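Local coordinates for protein thiazoline oxidase/subtilisin-like protease (Prochloron didemni, PDB 4H6X) that acts as a subtilisin-like protease in patellamide maturation and probably joins the ends of its peptide substrates by transamidation, at residues I33-I38 against A168-C173. Numbering follows the deposited sequence.
Sequences ITIVII and ANIIHC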
ATOM      1  N   ILE A  33      -7.831  -1.307 -13.390  1.00 32.73           N
ATOM      2  CA  ILE A  33      -6.640  -0.780 -12.723  1.00 31.21           C
ATOM      3  C   ILE A  33      -6.026  -1.923 -11.919  1.00 29.86           C
ATOM      4  O   ILE A  33      -6.668  -2.461 -11.003  1.00 28.50           O
ATOM      5  CB  ILE A  33      -6.965   0.425 -11.797  1.00 31.07           C
ATOM      6  CG1 ILE A  33      -7.625   1.573 -12.591  1.00 32.05           C
ATOM      7  CG2 ILE A  33      -5.712   0.910 -11.068  1.00 30.51           C
ATOM      8  CD1 ILE A  33      -6.842   2.018 -13.808  1.00 31.42           C
ATOM      9  N   THR A  34      -4.797  -2.280 -12.286  1.00 28.74           N
ATOM     10  CA  THR A  34      -4.044  -3.362 -11.644  1.00 27.17           C
ATOM     11  C   THR A  34      -2.951  -2.814 -10.742  1.00 25.97           C
ATOM     12  O   THR A  34      -2.100  -2.044 -11.199  1.00 26.76           O
ATOM     13  CB  THR A  34      -3.425  -4.307 -12.699  1.00 27.42           C
ATOM     14  OG1 THR A  34      -4.485  -4.929 -13.432  1.00 27.17           O
ATOM     15  CG2 THR A  34      -2.537  -5.394 -12.024  1.00 27.59           C
ATOM     16  N   ILE A  35      -2.990  -3.208  -9.469  1.00 23.58           N
ATOM     17  CA  ILE A  35      -1.951  -2.855  -8.504  1.00 22.41           C
ATOM     18  C   ILE A  35      -1.149  -4.122  -8.233  1.00 22.34           C
ATOM     19  O   ILE A  35      -1.718  -5.146  -7.873  1.00 21.27           O
ATOM     20  CB  ILE A  35      -2.557  -2.347  -7.161  1.00 23.64           C
ATOM     21  CG1 ILE A  35      -3.475  -1.124  -7.387  1.00 22.98           C
ATOM     22  CG2 ILE A  35      -1.456  -2.038  -6.144  1.00 22.55           C
ATOM     23  CD1 ILE A  35      -4.640  -1.050  -6.407  1.00 23.16           C
ATOM     24  N   VAL A  36       0.169  -4.052  -8.425  1.00 22.93           N
ATOM     25  CA  VAL A  36       1.035  -5.183  -8.084  1.00 22.53           C
ATOM     26  C   VAL A  36       1.766  -4.828  -6.804  1.00 22.31           C
ATOM     27  O   VAL A  36       2.444  -3.798  -6.725  1.00 21.44           O
ATOM     28  CB  VAL A  36       2.031  -5.550  -9.214  1.00 22.79           C
ATOM     29  CG1 VAL A  36       2.911  -6.723  -8.793  1.00 21.57           C
ATOM     30  CG2 VAL A  36       1.276  -5.907 -10.495  1.00 22.70           C
ATOM     31  N   ILE A  37       1.638  -5.702  -5.812  1.00 22.11           N
ATOM     32  CA  ILE A  37       2.215  -5.472  -4.501  1.00 21.83           C
ATOM     33  C   ILE A  37       3.424  -6.375  -4.310  1.00 22.73           C
ATOM     34  O   ILE A  37       3.301  -7.615  -4.240  1.00 22.92           O
ATOM     35  CB  ILE A  37       1.170  -5.724  -3.384  1.00 21.86           C
ATOM     36  CG1 ILE A  37      -0.024  -4.765  -3.552  1.00 22.55           C
ATOM     37  CG2 ILE A  37       1.788  -5.578  -2.000  1.00 20.13           C
ATOM     38  CD1 ILE A  37      -1.180  -5.064  -2.594  1.00 21.62           C
ATOM     39  N   ILE A  38       4.587  -5.736  -4.246  1.00 22.04           N
ATOM     40  CA  ILE A  38       5.845  -6.415  -3.997  1.00 22.47           C
ATOM     41  C   ILE A  38       6.102  -6.373  -2.496  1.00 23.66           C
ATOM     42  O   ILE A  38       6.514  -5.339  -1.932  1.00 23.61           O
ATOM     43  CB  ILE A  38       7.000  -5.797  -4.830  1.00 21.52           C
ATOM     44  CG1 ILE A  38       6.664  -5.893  -6.333  1.00 21.04           C
ATOM     45  CG2 ILE A  38       8.336  -6.453  -4.472  1.00 21.66           C
ATOM     46  CD1 ILE A  38       7.659  -5.189  -7.257  1.00 21.10           C
ATOM     47  N   ALA A 168       0.727  -4.194 -14.472  1.00 25.23           N
ATOM     48  CA  ALA A 168       0.641  -3.207 -13.409  1.00 25.68           C
ATOM     49  C   ALA A 168       0.387  -1.827 -14.005  1.00 26.26           C
ATOM     50  O   ALA A 168       1.037  -1.439 -14.990  1.00 24.80           O
ATOM     51  CB  ALA A 168       1.926  -3.168 -12.593  1.00 25.12           C
ATOM     52  N   ASN A 169      -0.578  -1.133 -13.407  1.00 24.86           N
ATOM     53  CA  ASN A 169      -0.737   0.308 -13.521  1.00 24.94           C
ATOM     54  C   ASN A 169       0.020   0.985 -12.383  1.00 25.03           C
ATOM     55  O   ASN A 169       0.551   2.094 -12.539  1.00 24.81           O
ATOM     56  CB  ASN A 169      -2.227   0.672 -13.451  1.00 26.51           C
ATOM     57  CG  ASN A 169      -2.990   0.229 -14.698  1.00 27.12           C
ATOM     58  OD1 ASN A 169      -2.746   0.731 -15.794  1.00 31.10           O
ATOM     59  ND2 ASN A 169      -3.875  -0.735 -14.543  1.00 25.89           N
ATOM     60  N   ILE A 170       0.040   0.312 -11.232  1.00 22.33           N
ATOM     61  CA  ILE A 170       0.747   0.783 -10.039  1.00 22.71           C
ATOM     62  C   ILE A 170       1.521  -0.399  -9.481  1.00 22.06           C
ATOM     63  O   ILE A 170       0.982  -1.495  -9.382  1.00 22.76           O
ATOM     64  CB  ILE A 170      -0.215   1.303  -8.953  1.00 21.20           C
ATOM     65  CG1 ILE A 170      -1.135   2.407  -9.516  1.00 20.99           C
ATOM     66  CG2 ILE A 170       0.551   1.813  -7.720  1.00 20.52           C
ATOM     67  CD1 ILE A 170      -2.167   2.919  -8.508  1.00 20.87           C
ATOM     68  N   ILE A 171       2.779  -0.161  -9.144  1.00 21.97           N
ATOM     69  CA  ILE A 171       3.604  -1.126  -8.437  1.00 21.93           C
ATOM     70  C   ILE A 171       3.887  -0.545  -7.051  1.00 22.96           C
ATOM     71  O   ILE A 171       4.505   0.523  -6.924  1.00 23.31           O
ATOM     72  CB  ILE A 171       4.938  -1.400  -9.172  1.00 22.33           C
ATOM     73  CG1 ILE A 171       4.678  -1.902 -10.602  1.00 22.90           C
ATOM     74  CG2 ILE A 171       5.796  -2.376  -8.364  1.00 23.26           C
ATOM     75  CD1 ILE A 171       5.910  -1.975 -11.515  1.00 24.31           C
ATOM     76  N   HIS A 172       3.401  -1.239  -6.027  1.00 21.76           N
ATOM     77  CA  HIS A 172       3.665  -0.883  -4.645  1.00 23.82           C
ATOM     78  C   HIS A 172       4.859  -1.679  -4.103  1.00 25.32           C
ATOM     79  O   HIS A 172       4.778  -2.914  -3.984  1.00 25.36           O
ATOM     80  CB  HIS A 172       2.417  -1.150  -3.793  1.00 23.93           C
ATOM     81  CG  HIS A 172       2.520  -0.626  -2.397  1.00 24.12           C
ATOM     82  ND1 HIS A 172       3.097  -1.345  -1.371  1.00 25.24           N
ATOM     83  CD2 HIS A 172       2.122   0.547  -1.856  1.00 24.40           C
ATOM     84  CE1 HIS A 172       3.058  -0.635  -0.258  1.00 23.97           C
ATOM     85  NE2 HIS A 172       2.482   0.523  -0.529  1.00 26.94           N
ATOM     86  N   CYS A 173       5.955  -0.982  -3.791  1.00 27.58           N
ATOM     87  CA  CYS A 173       7.173  -1.613  -3.246  1.00 33.42           C
ATOM     88  C   CYS A 173       7.396  -1.242  -1.794  1.00 37.56           C
ATOM     89  O   CYS A 173       7.477  -0.058  -1.466  1.00 39.03           O
ATOM     90  CB  CYS A 173       8.449  -1.190  -3.992  1.00 36.06           C
ATOM     91  SG  CYS A 173       8.360  -0.948  -5.768  1.00 41.25           S
TER
HETATM   92  O   HOH W   1      -4.349  -3.185 -15.753  1.00 56.46           O
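Ile35 to Ile38 pair in register with Ile170 to Cys173 as neighbouring parallel strands, their axes 4.7 Å apart and inclined by 20°, at the middle of the seven-stranded parallel sheet of the subtilisin-like fold. The case illustrates how a parallel pair is stitched. Val36 lends both its N-H and its C=O to the partner strand, N to Ile170 O and O to His172 N, each at 2.8 Å, and His172 O then takes the N-H of Ile38. On the other side Ile35 bonds to Arg133 and Ile135, and Ile37 to Ile135 and Met137, all through the backbone of strand 133-138.

Ile35, Ile37, Ile170 and His172 start out on one face, where helix 101-118 meets Ile35 and Ile37, and His172 lies against helix 273-293 as well as Val113. Ile37 also touches residues of the probable Ser-His-Asp triad, whose Asp39 ends this strand. On the reverse face, packed against helix 154-165, Ile38 and Ile171 cross obliquely, CD1 of Ile38 meeting CG2 of Ile171 at 3.6 Å. Toward the N-terminal end, Val36 CG2 touches Ala168 CB at 3.5 Å, because chi1 of 179° sets CG1 anti to the backbone N and leaves CG2 beside it.

At the beginning of the pair, Thr34 O accepts two N-H groups in its carbonyl plane, from Asn169 N at 2.8 Å and Ile170 N at 3.2 Å; Asn169 is an extra residue here, an arrangement resembling a beta bulge. Thr34 OG1 is bonded to Arg133 NH1 and, at 2.9 Å, to a water, which takes a weak hydrogen bond from Asn169 ND2.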